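PDB 4HVT: post-proline cleaving enzyme from Rickettsia typhi, which probably acts as a serine-type oligopeptidase that cleaves peptides on the carboxyl side of proline. Local coordinates for residues Y144-F158 with K181-I193. Sequence-based numbering, arbitrary orientation.
Sequences YLISMSFGGKDEMFF and KLLEGKFTYPTWI
Gly185 and Met156 pair in antiparallel fashion, Met156 N donating to Gly185 O at 2.9 Å and Gly185 N returning a bond to Met156 O. Two residues on, past the non-hydrogen-bonded pair Glu155–Lys186, Phe187 N reaches Asp154 O at 3.0 Å. Gly185 O also accepts Thr188 N, closing the type II beta turn from Gly185 to Thr188; its two donors come from opposite faces of the carbonyl plane. Past this turn the chain leaves the sheet, and strand 190-192 runs antiparallel to strand 144-150 at a packing distance. Strand 185-186, paired with strand 155-162, edges one blade of the N-terminal beta-propeller, while strand 190-192 begins the next four-stranded sheet. Between these sheets, Leu145 CD1 lies over the five-membered ring of Trp192, and Pro190 CG covers a face of Phe158, 3.9 Å from the ring centroid. With CG between the backbone N and the carbonyl carbon (chi1 55°) and the chain bent at chi3, Met156 lays SD over the Tyr189 ring, 3.8 Å from its centroid, and brings CE against Phe187 CD1. Leu182 CD2 sits almost centrally over Phe157, whose opposite face meets Met148 CB. At the hairpin end, Lys153 NZ bridges Glu184 OE1 (2.7 Å, syn side) and, more loosely, Glu155 OE1, probably easing the repulsion between the two carboxylates. Asp154 leans its carboxylate against the Phe187 ring, planes 37° apart, and forms a salt bridge with Arg651.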
loop_
_atom_site.group_PDB
_atom_site.type_symbol
_atom_site.label_atom_id
_atom_site.label_comp_id
_atom_site.label_asym_id
_atom_site.label_seq_id
_atom_site.Cartn_x
_atom_site.Cartn_y
_atom_site.Cartn_z
ATOM N N TYR A 144 14.866 -16.791 11.223
ATOM C CA TYR A 144 13.970 -15.920 10.485
ATOM C C TYR A 144 13.524 -16.621 9.225
ATOM O O TYR A 144 14.276 -17.400 8.672
ATOM C CB TYR A 144 14.682 -14.617 10.065
ATOM C CG TYR A 144 14.933 -13.640 11.182
ATOM C CD1 TYR A 144 16.013 -13.818 12.040
ATOM C CD2 TYR A 144 14.100 -12.544 11.386
ATOM C CE1 TYR A 144 16.269 -12.919 13.060
ATOM C CE2 TYR A 144 14.364 -11.630 12.399
ATOM C CZ TYR A 144 15.437 -11.819 13.228
ATOM O OH TYR A 144 15.639 -10.908 14.247
ATOM N N LEU A 145 12.289 -16.396 8.800
ATOM C CA LEU A 145 11.864 -16.763 7.445
ATOM C C LEU A 145 11.934 -15.492 6.626
ATOM O O LEU A 145 11.270 -14.519 6.960
ATOM C CB LEU A 145 10.436 -17.323 7.466
ATOM C CG LEU A 145 10.367 -18.579 8.307
ATOM C CD1 LEU A 145 8.913 -18.853 8.686
ATOM C CD2 LEU A 145 11.010 -19.798 7.657
ATOM N N ILE A 146 12.772 -15.477 5.599
ATOM C CA ILE A 146 12.950 -14.298 4.772
ATOM C C ILE A 146 12.067 -14.411 3.552
ATOM O O ILE A 146 12.310 -15.279 2.740
ATOM C CB ILE A 146 14.428 -14.090 4.312
ATOM C CG1 ILE A 146 15.434 -14.284 5.460
ATOM C CG2 ILE A 146 14.585 -12.757 3.611
ATOM C CD1 ILE A 146 15.327 -13.294 6.575
ATOM N N SER A 147 11.069 -13.528 3.424
ATOM C CA SER A 147 10.217 -13.456 2.231
ATOM C C SER A 147 10.885 -12.714 1.096
ATOM O O SER A 147 11.550 -11.687 1.312
ATOM C CB SER A 147 8.894 -12.796 2.549
ATOM O OG SER A 147 8.115 -13.623 3.412
ATOM N N MET A 148 10.704 -13.250 -0.101
ATOM C CA MET A 148 11.384 -12.788 -1.313
ATOM C C MET A 148 10.495 -12.989 -2.530
ATOM O O MET A 148 9.621 -13.866 -2.553
ATOM C CB MET A 148 12.696 -13.547 -1.539
ATOM C CG MET A 148 13.734 -13.284 -0.485
ATOM S SD MET A 148 15.176 -14.356 -0.742
ATOM C CE MET A 148 14.656 -15.872 -0.157
ATOM N N SER A 149 10.720 -12.172 -3.547
ATOM C CA SER A 149 10.068 -12.373 -4.837
ATOM C C SER A 149 11.082 -12.156 -5.947
ATOM O O SER A 149 12.119 -11.505 -5.765
ATOM C CB SER A 149 8.910 -11.388 -4.995
ATOM O OG SER A 149 9.374 -10.027 -4.948
ATOM N N PHE A 150 10.787 -12.685 -7.126
ATOM C CA PHE A 150 11.584 -12.325 -8.299
ATOM C C PHE A 150 10.996 -11.036 -8.866
ATOM O O PHE A 150 9.823 -10.975 -9.276
ATOM C CB PHE A 150 11.606 -13.460 -9.322
ATOM C CG PHE A 150 12.266 -14.703 -8.814
ATOM C CD1 PHE A 150 13.568 -14.658 -8.333
ATOM C CD2 PHE A 150 11.579 -15.920 -8.782
ATOM C CE1 PHE A 150 14.191 -15.801 -7.830
ATOM C CE2 PHE A 150 12.206 -17.072 -8.298
ATOM C CZ PHE A 150 13.504 -17.006 -7.824
ATOM N N GLY A 151 11.805 -9.983 -8.847
ATOM C CA GLY A 151 11.299 -8.643 -9.221
ATOM C C GLY A 151 10.068 -8.244 -8.449
ATOM O O GLY A 151 9.920 -8.601 -7.252
ATOM N N GLY A 152 9.164 -7.547 -9.144
ATOM C CA GLY A 152 7.960 -7.020 -8.534
ATOM C C GLY A 152 6.773 -7.946 -8.710
ATOM O O GLY A 152 5.605 -7.481 -8.648
ATOM N N LYS A 153 7.019 -9.250 -8.885
ATOM C CA LYS A 153 5.895 -10.171 -8.880
ATOM C C LYS A 153 5.154 -10.149 -7.527
ATOM O O LYS A 153 5.761 -9.871 -6.478
ATOM C CB LYS A 153 6.347 -11.601 -9.165
ATOM C CG LYS A 153 6.815 -11.798 -10.599
ATOM C CD LYS A 153 6.755 -13.236 -11.068
ATOM C CE LYS A 153 7.808 -14.059 -10.378
ATOM N NZ LYS A 153 7.497 -15.460 -10.757
ATOM N N ASP A 154 3.852 -10.417 -7.566
ATOM C CA ASP A 154 3.062 -10.677 -6.357
ATOM C C ASP A 154 3.399 -12.094 -5.833
ATOM O O ASP A 154 3.370 -12.378 -4.643
ATOM C CB ASP A 154 1.546 -10.584 -6.611
ATOM C CG ASP A 154 1.016 -9.157 -6.806
ATOM O OD1 ASP A 154 1.768 -8.153 -6.708
ATOM O OD2 ASP A 154 -0.205 -9.038 -7.079
ATOM N N GLU A 155 3.653 -13.006 -6.744
ATOM C CA GLU A 155 4.131 -14.346 -6.382
ATOM C C GLU A 155 5.396 -14.214 -5.605
ATOM O O GLU A 155 6.288 -13.473 -6.006
ATOM C CB GLU A 155 4.435 -15.142 -7.629
ATOM C CG GLU A 155 3.189 -15.598 -8.377
ATOM C CD GLU A 155 3.505 -16.454 -9.574
ATOM O OE1 GLU A 155 4.309 -16.045 -10.400
ATOM O OE2 GLU A 155 2.892 -17.570 -9.700
ATOM N N MET A 156 5.500 -14.984 -4.528
ATOM C CA MET A 156 6.664 -14.918 -3.653
ATOM C C MET A 156 6.948 -16.279 -2.986
ATOM O O MET A 156 6.149 -17.228 -3.100
ATOM C CB MET A 156 6.497 -13.823 -2.628
ATOM C CG MET A 156 5.242 -13.893 -1.786
ATOM S SD MET A 156 5.132 -12.469 -0.615
ATOM C CE MET A 156 5.159 -11.082 -1.619
ATOM N N PHE A 157 8.109 -16.352 -2.354
ATOM C CA PHE A 157 8.603 -17.559 -1.681
ATOM C C PHE A 157 9.344 -17.076 -0.434
ATOM O O PHE A 157 9.185 -15.922 -0.029
ATOM C CB PHE A 157 9.498 -18.395 -2.612
ATOM C CG PHE A 157 10.624 -17.656 -3.186
ATOM C CD1 PHE A 157 10.440 -16.789 -4.251
ATOM C CD2 PHE A 157 11.908 -17.786 -2.647
ATOM C CE1 PHE A 157 11.492 -16.084 -4.774
ATOM C CE2 PHE A 157 12.970 -17.096 -3.198
ATOM C CZ PHE A 157 12.749 -16.241 -4.246
ATOM N N PHE A 158 10.062 -17.966 0.232
ATOM C CA PHE A 158 10.807 -17.569 1.422
ATOM C C PHE A 158 11.937 -18.532 1.591
ATOM O O PHE A 158 11.943 -19.597 0.999
ATOM C CB PHE A 158 9.938 -17.586 2.674
ATOM C CG PHE A 158 9.174 -18.881 2.841
ATOM C CD1 PHE A 158 9.737 -19.933 3.558
ATOM C CD2 PHE A 158 7.916 -18.976 2.363
ATOM C CE1 PHE A 158 9.039 -21.132 3.684
ATOM C CE2 PHE A 158 7.211 -20.169 2.482
ATOM C CZ PHE A 158 7.773 -21.233 3.181
ATOM N N LYS A 181 12.469 -27.999 -7.306
ATOM C CA LYS A 181 11.686 -26.947 -7.965
ATOM C C LYS A 181 11.070 -25.988 -6.930
ATOM O O LYS A 181 10.388 -26.385 -6.009
ATOM C CB LYS A 181 10.604 -27.632 -8.798
ATOM C CG LYS A 181 9.519 -26.725 -9.373
ATOM C CD LYS A 181 9.833 -26.309 -10.771
ATOM C CE LYS A 181 8.974 -25.091 -11.208
ATOM N NZ LYS A 181 9.565 -24.517 -12.404
ATOM N N LEU A 182 11.267 -24.704 -7.131
ATOM C CA LEU A 182 10.748 -23.677 -6.226
ATOM C C LEU A 182 9.294 -23.332 -6.546
ATOM O O LEU A 182 8.940 -23.029 -7.725
ATOM C CB LEU A 182 11.593 -22.420 -6.385
ATOM C CG LEU A 182 11.220 -21.218 -5.460
ATOM C CD1 LEU A 182 11.521 -21.511 -4.010
ATOM C CD2 LEU A 182 11.975 -19.974 -5.835
ATOM N N LEU A 183 8.451 -23.396 -5.511
ATOM C CA LEU A 183 7.056 -23.115 -5.646
ATOM C C LEU A 183 6.801 -21.662 -5.210
ATOM O O LEU A 183 7.359 -21.216 -4.209
ATOM C CB LEU A 183 6.275 -24.077 -4.803
ATOM C CG LEU A 183 6.477 -25.559 -5.167
ATOM C CD1 LEU A 183 5.874 -26.390 -4.053
ATOM C CD2 LEU A 183 5.861 -25.889 -6.491
ATOM N N GLU A 184 6.044 -20.928 -6.010
ATOM C CA GLU A 184 5.713 -19.532 -5.726
ATOM C C GLU A 184 4.226 -19.367 -5.623
ATOM O O GLU A 184 3.476 -20.127 -6.236
ATOM C CB GLU A 184 6.236 -18.641 -6.834
ATOM C CG GLU A 184 7.753 -18.642 -6.976
ATOM C CD GLU A 184 8.210 -17.944 -8.252
ATOM O OE1 GLU A 184 7.934 -16.752 -8.419
ATOM O OE2 GLU A 184 8.754 -18.614 -9.159
ATOM N N GLY A 185 3.784 -18.387 -4.865
ATOM C CA GLY A 185 2.361 -18.112 -4.744
ATOM C C GLY A 185 2.151 -16.648 -4.419
ATOM O O GLY A 185 2.976 -16.072 -3.716
ATOM N N LYS A 186 1.061 -16.057 -4.947
ATOM C CA LYS A 186 0.823 -14.628 -4.699
ATOM C C LYS A 186 0.569 -14.372 -3.217
ATOM O O LYS A 186 -0.395 -14.848 -2.619
ATOM C CB LYS A 186 -0.325 -14.062 -5.522
ATOM C CG LYS A 186 -0.041 -13.994 -6.998
ATOM C CD LYS A 186 -1.029 -13.086 -7.720
ATOM C CE LYS A 186 -2.449 -13.580 -7.614
ATOM N NZ LYS A 186 -3.362 -12.594 -8.271
ATOM N N PHE A 187 1.446 -13.583 -2.634
ATOM C CA PHE A 187 1.438 -13.242 -1.205
ATOM C C PHE A 187 1.370 -14.499 -0.311
ATOM O O PHE A 187 0.739 -14.522 0.733
ATOM C CB PHE A 187 0.360 -12.215 -0.893
ATOM C CG PHE A 187 0.527 -10.936 -1.671
ATOM C CD1 PHE A 187 1.642 -10.128 -1.468
ATOM C CD2 PHE A 187 -0.354 -10.604 -2.665
ATOM C CE1 PHE A 187 1.823 -8.953 -2.182
ATOM C CE2 PHE A 187 -0.169 -9.455 -3.395
ATOM C CZ PHE A 187 0.911 -8.651 -3.169
ATOM N N THR A 188 2.127 -15.491 -0.720
ATOM C CA THR A 188 2.459 -16.633 0.166
ATOM C C THR A 188 3.393 -16.110 1.211
ATOM O O THR A 188 4.491 -15.643 0.888
ATOM C CB THR A 188 3.133 -17.764 -0.594
ATOM O OG1 THR A 188 2.167 -18.398 -1.461
ATOM C CG2 THR A 188 3.644 -18.793 0.412
ATOM N N TYR A 189 2.933 -16.129 2.455
ATOM C CA TYR A 189 3.719 -15.765 3.613
ATOM C C TYR A 189 3.602 -16.839 4.695
ATOM O O TYR A 189 2.486 -17.386 4.933
ATOM C CB TYR A 189 3.204 -14.463 4.245
ATOM C CG TYR A 189 3.441 -13.198 3.496
ATOM C CD1 TYR A 189 4.695 -12.607 3.442
ATOM C CD2 TYR A 189 2.379 -12.534 2.924
ATOM C CE1 TYR A 189 4.876 -11.376 2.764
ATOM C CE2 TYR A 189 2.543 -11.335 2.256
ATOM C CZ TYR A 189 3.775 -10.764 2.184
ATOM O OH TYR A 189 3.867 -9.577 1.491
ATOM N N PRO A 190 4.728 -17.163 5.348
ATOM C CA PRO A 190 4.677 -18.213 6.394
ATOM C C PRO A 190 4.561 -17.639 7.793
ATOM O O PRO A 190 5.020 -16.509 8.059
ATOM C CB PRO A 190 6.016 -18.908 6.242
ATOM C CG PRO A 190 6.952 -17.764 5.820
ATOM C CD PRO A 190 6.102 -16.904 4.917
ATOM N N THR A 191 3.978 -18.460 8.678
ATOM C CA THR A 191 3.812 -18.181 10.080
ATOM C C THR A 191 4.450 -19.329 10.881
ATOM O O THR A 191 4.208 -20.473 10.635
ATOM C CB THR A 191 2.326 -18.018 10.436
ATOM O OG1 THR A 191 1.832 -16.852 9.765
ATOM C CG2 THR A 191 2.118 -17.833 11.966
ATOM N N TRP A 192 5.321 -18.970 11.845
ATOM C CA TRP A 192 5.877 -20.000 12.709
ATOM C C TRP A 192 4.815 -20.587 13.674
ATOM O O TRP A 192 4.029 -19.830 14.259
ATOM C CB TRP A 192 7.028 -19.460 13.549
ATOM C CG TRP A 192 8.256 -19.083 12.839
ATOM C CD1 TRP A 192 8.564 -17.845 12.381
ATOM C CD2 TRP A 192 9.364 -19.916 12.503
ATOM N NE1 TRP A 192 9.802 -17.821 11.832
ATOM C CE2 TRP A 192 10.308 -19.097 11.844
ATOM C CE3 TRP A 192 9.645 -21.272 12.646
ATOM C CZ2 TRP A 192 11.503 -19.573 11.384
ATOM C CZ3 TRP A 192 10.855 -21.747 12.179
ATOM C CH2 TRP A 192 11.780 -20.877 11.574
ATOM N N ILE A 193 4.795 -21.910 13.844
ATOM C CA ILE A 193 3.952 -22.653 14.815
ATOM C C ILE A 193 4.870 -22.920 16.058
ATOM O O ILE A 193 4.497 -22.695 17.268
ATOM C CB ILE A 193 3.386 -23.976 14.142
ATOM C CG1 ILE A 193 2.340 -23.731 13.027
ATOM C CG2 ILE A 193 2.733 -24.951 15.111
ATOM C CD1 ILE A 193 1.169 -22.846 13.400
HETATM O O HOH W 1 6.999 -15.406 1.763
HETATM O O HOH W 2 8.688 -14.527 -6.949
HETATM O O HOH W 3 9.622 -17.822 -11.597
HETATM O O HOH W 4 -2.760 -10.079 -7.219
HETATM O O HOH W 5 1.180 -18.939 -8.095
HETATM O O HOH W 6 5.836 -19.988 -2.067
#